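Local coordinates for Endonuclease/exonuclease/phosphatase (Beutenbergia cavernae DSM 12333, PDB 4RUW), which belongs to the endonuclease/exonuclease/phosphatase family, with a DNase I-like domain followed by an Ig-like domain, and carries a bound zinc ion, at residues 153-166 with 179-193. Numbering follows the deposited sequence.
Sequences SRHPFVGGGVVVPL and RSLLTVTVDVPGLGD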
loop_
_atom_site.group_PDB
_atom_site.type_symbol
_atom_site.label_atom_id
_atom_site.label_comp_id
_atom_site.label_asym_id
_atom_site.label_seq_id
_atom_site.Cartn_x
_atom_site.Cartn_y
_atom_site.Cartn_z
ATOM N N SER A 153 -16.264 7.760 0.141
ATOM C CA SER A 153 -16.862 6.505 0.533
ATOM C C SER A 153 -18.361 6.486 0.264
ATOM O O SER A 153 -19.043 7.503 0.395
ATOM C CB SER A 153 -16.592 6.290 2.019
ATOM O OG SER A 153 -17.238 5.146 2.514
ATOM N N ARG A 154 -18.870 5.321 -0.121
ATOM C CA ARG A 154 -20.310 5.110 -0.230
ATOM C C ARG A 154 -20.928 4.828 1.133
ATOM O O ARG A 154 -22.143 4.772 1.270
ATOM C CB ARG A 154 -20.602 3.933 -1.163
ATOM C CG ARG A 154 -20.385 4.234 -2.634
ATOM C CD ARG A 154 -20.790 3.072 -3.510
ATOM N NE ARG A 154 -20.691 3.393 -4.930
ATOM C CZ ARG A 154 -21.487 2.889 -5.867
ATOM N NH1 ARG A 154 -22.463 2.053 -5.543
ATOM N NH2 ARG A 154 -21.325 3.238 -7.133
ATOM N N HIS A 155 -20.082 4.671 2.145
ATOM C CA HIS A 155 -20.537 4.273 3.472
ATOM C C HIS A 155 -20.164 5.334 4.494
ATOM O O HIS A 155 -19.138 5.988 4.364
ATOM C CB HIS A 155 -19.924 2.924 3.831
ATOM C CG HIS A 155 -20.077 1.908 2.751
ATOM N ND1 HIS A 155 -21.311 1.438 2.354
ATOM C CD2 HIS A 155 -19.171 1.322 1.936
ATOM C CE1 HIS A 155 -21.150 0.574 1.369
ATOM N NE2 HIS A 155 -19.860 0.485 1.093
ATOM N N PRO A 156 -21.011 5.529 5.510
ATOM C CA PRO A 156 -20.791 6.640 6.439
ATOM C C PRO A 156 -19.524 6.511 7.273
ATOM O O PRO A 156 -19.042 5.412 7.560
ATOM C CB PRO A 156 -22.031 6.599 7.345
ATOM C CG PRO A 156 -22.547 5.230 7.223
ATOM C CD PRO A 156 -22.225 4.767 5.833
ATOM N N PHE A 157 -18.986 7.662 7.653
ATOM C CA PHE A 157 -17.864 7.721 8.571
ATOM C C PHE A 157 -18.351 7.533 10.005
ATOM O O PHE A 157 -19.493 7.861 10.333
ATOM C CB PHE A 157 -17.160 9.073 8.466
ATOM C CG PHE A 157 -16.554 9.348 7.117
ATOM C CD1 PHE A 157 -15.955 8.340 6.379
ATOM C CD2 PHE A 157 -16.568 10.630 6.595
ATOM C CE1 PHE A 157 -15.389 8.613 5.142
ATOM C CE2 PHE A 157 -16.008 10.907 5.363
ATOM C CZ PHE A 157 -15.418 9.896 4.635
ATOM N N VAL A 158 -17.475 7.001 10.851
ATOM C CA VAL A 158 -17.700 6.958 12.287
ATOM C C VAL A 158 -16.749 7.984 12.885
ATOM O O VAL A 158 -15.529 7.795 12.869
ATOM C CB VAL A 158 -17.395 5.562 12.860
ATOM C CG1 VAL A 158 -17.681 5.522 14.365
ATOM C CG2 VAL A 158 -18.194 4.500 12.112
ATOM N N GLY A 159 -17.296 9.084 13.389
ATOM C CA GLY A 159 -16.469 10.207 13.784
ATOM C C GLY A 159 -15.959 10.915 12.542
ATOM O O GLY A 159 -16.541 10.790 11.465
ATOM N N GLY A 160 -14.870 11.659 12.686
ATOM C CA GLY A 160 -14.335 12.434 11.581
ATOM C C GLY A 160 -12.927 12.032 11.195
ATOM O O GLY A 160 -12.338 11.115 11.778
ATOM N N GLY A 161 -12.384 12.712 10.196
ATOM C CA GLY A 161 -11.020 12.455 9.778
ATOM C C GLY A 161 -10.016 13.125 10.696
ATOM O O GLY A 161 -10.272 14.208 11.230
ATOM N N VAL A 162 -8.874 12.469 10.880
ATOM C CA VAL A 162 -7.779 13.018 11.669
ATOM C C VAL A 162 -6.529 13.047 10.802
ATOM O O VAL A 162 -6.181 12.050 10.151
ATOM C CB VAL A 162 -7.522 12.169 12.928
ATOM C CG1 VAL A 162 -6.267 12.645 13.663
ATOM C CG2 VAL A 162 -8.747 12.184 13.847
ATOM N N VAL A 163 -5.871 14.197 10.774
ATOM C CA VAL A 163 -4.687 14.399 9.954
ATOM C C VAL A 163 -3.450 14.455 10.836
ATOM O O VAL A 163 -3.406 15.214 11.817
ATOM C CB VAL A 163 -4.786 15.688 9.124
ATOM C CG1 VAL A 163 -3.476 15.946 8.374
ATOM C CG2 VAL A 163 -5.958 15.592 8.154
ATOM N N VAL A 164 -2.460 13.641 10.493
ATOM C CA VAL A 164 -1.192 13.584 11.213
ATOM C C VAL A 164 -0.083 14.069 10.283
ATOM O O VAL A 164 0.143 13.486 9.230
ATOM C CB VAL A 164 -0.912 12.144 11.690
ATOM C CG1 VAL A 164 0.509 11.986 12.197
ATOM C CG2 VAL A 164 -1.913 11.744 12.766
ATOM N N PRO A 165 0.606 15.152 10.664
ATOM C CA PRO A 165 1.670 15.672 9.799
ATOM C C PRO A 165 2.855 14.716 9.720
ATOM O O PRO A 165 3.185 14.059 10.712
ATOM C CB PRO A 165 2.084 16.965 10.504
ATOM C CG PRO A 165 1.707 16.753 11.946
ATOM C CD PRO A 165 0.449 15.940 11.902
ATOM N N LEU A 166 3.498 14.655 8.560
ATOM C CA LEU A 166 4.664 13.808 8.370
ATOM C C LEU A 166 5.837 14.716 8.001
ATOM O O LEU A 166 5.702 15.577 7.153
ATOM C CB LEU A 166 4.384 12.767 7.277
ATOM C CG LEU A 166 3.192 11.837 7.540
ATOM C CD1 LEU A 166 2.903 10.974 6.324
ATOM C CD2 LEU A 166 3.418 10.963 8.762
ATOM N N ARG A 179 3.706 16.644 3.620
ATOM C CA ARG A 179 3.070 15.326 3.558
ATOM C C ARG A 179 2.283 15.099 4.837
ATOM O O ARG A 179 2.660 15.600 5.908
ATOM C CB ARG A 179 4.128 14.224 3.429
ATOM C CG ARG A 179 5.088 14.406 2.258
ATOM C CD ARG A 179 4.389 14.407 0.917
ATOM N NE ARG A 179 5.355 14.637 -0.151
ATOM C CZ ARG A 179 5.067 14.587 -1.445
ATOM N NH1 ARG A 179 3.830 14.310 -1.830
ATOM N NH2 ARG A 179 6.019 14.802 -2.346
ATOM N N SER A 180 1.198 14.336 4.756
ATOM C CA SER A 180 0.462 13.971 5.963
ATOM C C SER A 180 -0.286 12.663 5.789
ATOM O O SER A 180 -0.414 12.145 4.671
ATOM C CB SER A 180 -0.513 15.080 6.372
ATOM O OG SER A 180 -1.578 15.187 5.443
ATOM N N LEU A 181 -0.769 12.138 6.909
ATOM C CA LEU A 181 -1.583 10.937 6.959
ATOM C C LEU A 181 -3.001 11.331 7.346
ATOM O O LEU A 181 -3.192 12.101 8.292
ATOM C CB LEU A 181 -1.014 9.996 8.015
ATOM C CG LEU A 181 -1.898 8.838 8.461
ATOM C CD1 LEU A 181 -2.058 7.821 7.356
ATOM C CD2 LEU A 181 -1.340 8.197 9.718
ATOM N N LEU A 182 -3.985 10.824 6.603
ATOM C CA LEU A 182 -5.395 11.019 6.921
ATOM C C LEU A 182 -5.982 9.688 7.374
ATOM O O LEU A 182 -5.854 8.685 6.681
ATOM C CB LEU A 182 -6.153 11.519 5.692
ATOM C CG LEU A 182 -7.679 11.528 5.796
ATOM C CD1 LEU A 182 -8.143 12.422 6.944
ATOM C CD2 LEU A 182 -8.302 11.952 4.476
ATOM N N THR A 183 -6.626 9.679 8.538
ATOM C CA THR A 183 -7.261 8.469 9.039
ATOM C C THR A 183 -8.737 8.727 9.303
ATOM O O THR A 183 -9.094 9.713 9.946
ATOM C CB THR A 183 -6.576 7.984 10.339
ATOM O OG1 THR A 183 -5.200 7.696 10.061
ATOM C CG2 THR A 183 -7.266 6.745 10.894
ATOM N N VAL A 184 -9.589 7.838 8.804
ATOM C CA VAL A 184 -11.014 7.927 9.063
ATOM C C VAL A 184 -11.601 6.523 9.116
ATOM O O VAL A 184 -11.144 5.628 8.421
ATOM C CB VAL A 184 -11.726 8.806 8.011
ATOM C CG1 VAL A 184 -11.700 8.155 6.631
ATOM C CG2 VAL A 184 -13.143 9.153 8.468
ATOM N N THR A 185 -12.592 6.324 9.972
ATOM C CA THR A 185 -13.258 5.040 10.074
ATOM C C THR A 185 -14.519 5.045 9.233
ATOM O O THR A 185 -15.322 5.986 9.309
ATOM C CB THR A 185 -13.603 4.714 11.531
ATOM O OG1 THR A 185 -12.388 4.638 12.278
ATOM C CG2 THR A 185 -14.337 3.397 11.634
ATOM N N VAL A 186 -14.688 4.000 8.428
ATOM C CA VAL A 186 -15.885 3.829 7.617
ATOM C C VAL A 186 -16.712 2.663 8.162
ATOM O O VAL A 186 -16.163 1.610 8.491
ATOM C CB VAL A 186 -15.496 3.538 6.156
ATOM C CG1 VAL A 186 -16.726 3.294 5.311
ATOM C CG2 VAL A 186 -14.682 4.693 5.589
ATOM N N ASP A 187 -18.023 2.857 8.281
ATOM C CA ASP A 187 -18.912 1.801 8.756
ATOM C C ASP A 187 -19.532 1.084 7.558
ATOM O O ASP A 187 -20.473 1.580 6.940
ATOM C CB ASP A 187 -19.993 2.385 9.660
ATOM C CG ASP A 187 -20.861 1.321 10.283
ATOM O OD1 ASP A 187 -20.521 0.123 10.174
ATOM O OD2 ASP A 187 -21.887 1.681 10.892
ATOM N N VAL A 188 -18.971 -0.068 7.210
ATOM C CA VAL A 188 -19.360 -0.775 6.001
ATOM C C VAL A 188 -20.413 -1.838 6.312
ATOM O O VAL A 188 -20.181 -2.731 7.125
ATOM C CB VAL A 188 -18.140 -1.455 5.363
ATOM C CG1 VAL A 188 -18.533 -2.154 4.076
ATOM C CG2 VAL A 188 -17.035 -0.431 5.114
ATOM N N PRO A 189 -21.588 -1.747 5.669
ATOM C CA PRO A 189 -22.645 -2.741 5.898
ATOM C C PRO A 189 -22.128 -4.161 5.682
ATOM O O PRO A 189 -21.492 -4.434 4.661
ATOM C CB PRO A 189 -23.692 -2.387 4.836
ATOM C CG PRO A 189 -23.473 -0.931 4.577
ATOM C CD PRO A 189 -21.995 -0.713 4.702
ATOM N N GLY A 190 -22.376 -5.039 6.651
ATOM C CA GLY A 190 -21.935 -6.422 6.582
ATOM C C GLY A 190 -20.568 -6.681 7.192
ATOM O O GLY A 190 -20.274 -7.801 7.617
ATOM N N LEU A 191 -19.723 -5.656 7.232
ATOM C CA LEU A 191 -18.366 -5.799 7.751
ATOM C C LEU A 191 -18.202 -5.114 9.088
ATOM O O LEU A 191 -17.482 -5.599 9.956
ATOM C CB LEU A 191 -17.342 -5.197 6.787
ATOM C CG LEU A 191 -16.946 -6.010 5.554
ATOM C CD1 LEU A 191 -18.056 -6.026 4.522
ATOM C CD2 LEU A 191 -15.652 -5.469 4.954
ATOM N N GLY A 192 -18.856 -3.970 9.249
ATOM C CA GLY A 192 -18.637 -3.146 10.420
ATOM C C GLY A 192 -17.574 -2.100 10.149
ATOM O O GLY A 192 -17.307 -1.752 8.996
ATOM N N ASP A 193 -16.950 -1.605 11.213
ATOM C CA ASP A 193 -15.991 -0.516 11.095
ATOM C C ASP A 193 -14.695 -0.970 10.437
ATOM O O ASP A 193 -14.111 -1.987 10.820
ATOM C CB ASP A 193 -15.664 0.070 12.471
ATOM C CG ASP A 193 -16.817 0.850 13.080
ATOM O OD1 ASP A 193 -17.877 0.996 12.437
ATOM O OD2 ASP A 193 -16.642 1.337 14.215
HETATM O O HOH W 1 -13.082 8.349 12.020
HETATM O O HOH W 2 -9.781 9.026 12.729
HETATM O O HOH W 3 -4.120 10.056 10.857
HETATM O O HOH W 4 6.389 17.110 5.122
#
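Val162 and Val164 pair with Thr183 and Leu181 as the strands 160-166 and 179-188 run antiparallel, their axes 4.4 Å apart at closest. Paired N-H and C=O groups join Val162 to Thr183 and Val164 to Leu181; the Val164 N to Leu181 O bond measures 2.8 Å. At Val158 and Gly159 the chain turns a corner: Val158 N still donates to Thr185 O, but a water stands in for the return bond, accepting the N-H of Thr185 and lying 2.6 Å from Val158 O, within hydrogen-bonding distance of Gly160 O too. On the N-terminal side of the corner, Asp187 N donates to Pro156 O almost straight (N-H...O 177°). This hairpin forms one edge of a mixed sheet in the DNase I-like domain, 157-166 being the outermost strand and 192-200 continuing the sheet beyond 179-188. On the face that Phe157 and Leu182 share, strand 125-133 of the other sheet packs against both. Val184 CG2 lies over the Phe157 ring, a CH-pi contact 3.9 Å from the centroid. Further along this face Val163 CG1 touches Ser180 OG at 3.6 Å, a hydroxyl that bonds to Leu130 O. Leu166 is on the reverse face; its CD1 reaches back over the backbone to Ser180 C (3.6 Å), beneath helix 207-222. At the far end, CG of His155 points away from its own carbonyl carbon (chi1 -49°), which carries the ring to Val188 and Pro189; Val188 CG1 covers one face and Arg154 CB the other. Pro189 CD comes obliquely to within 3.3 Å of His155 ND1, and NE2 of that histidine bonds to Asp90.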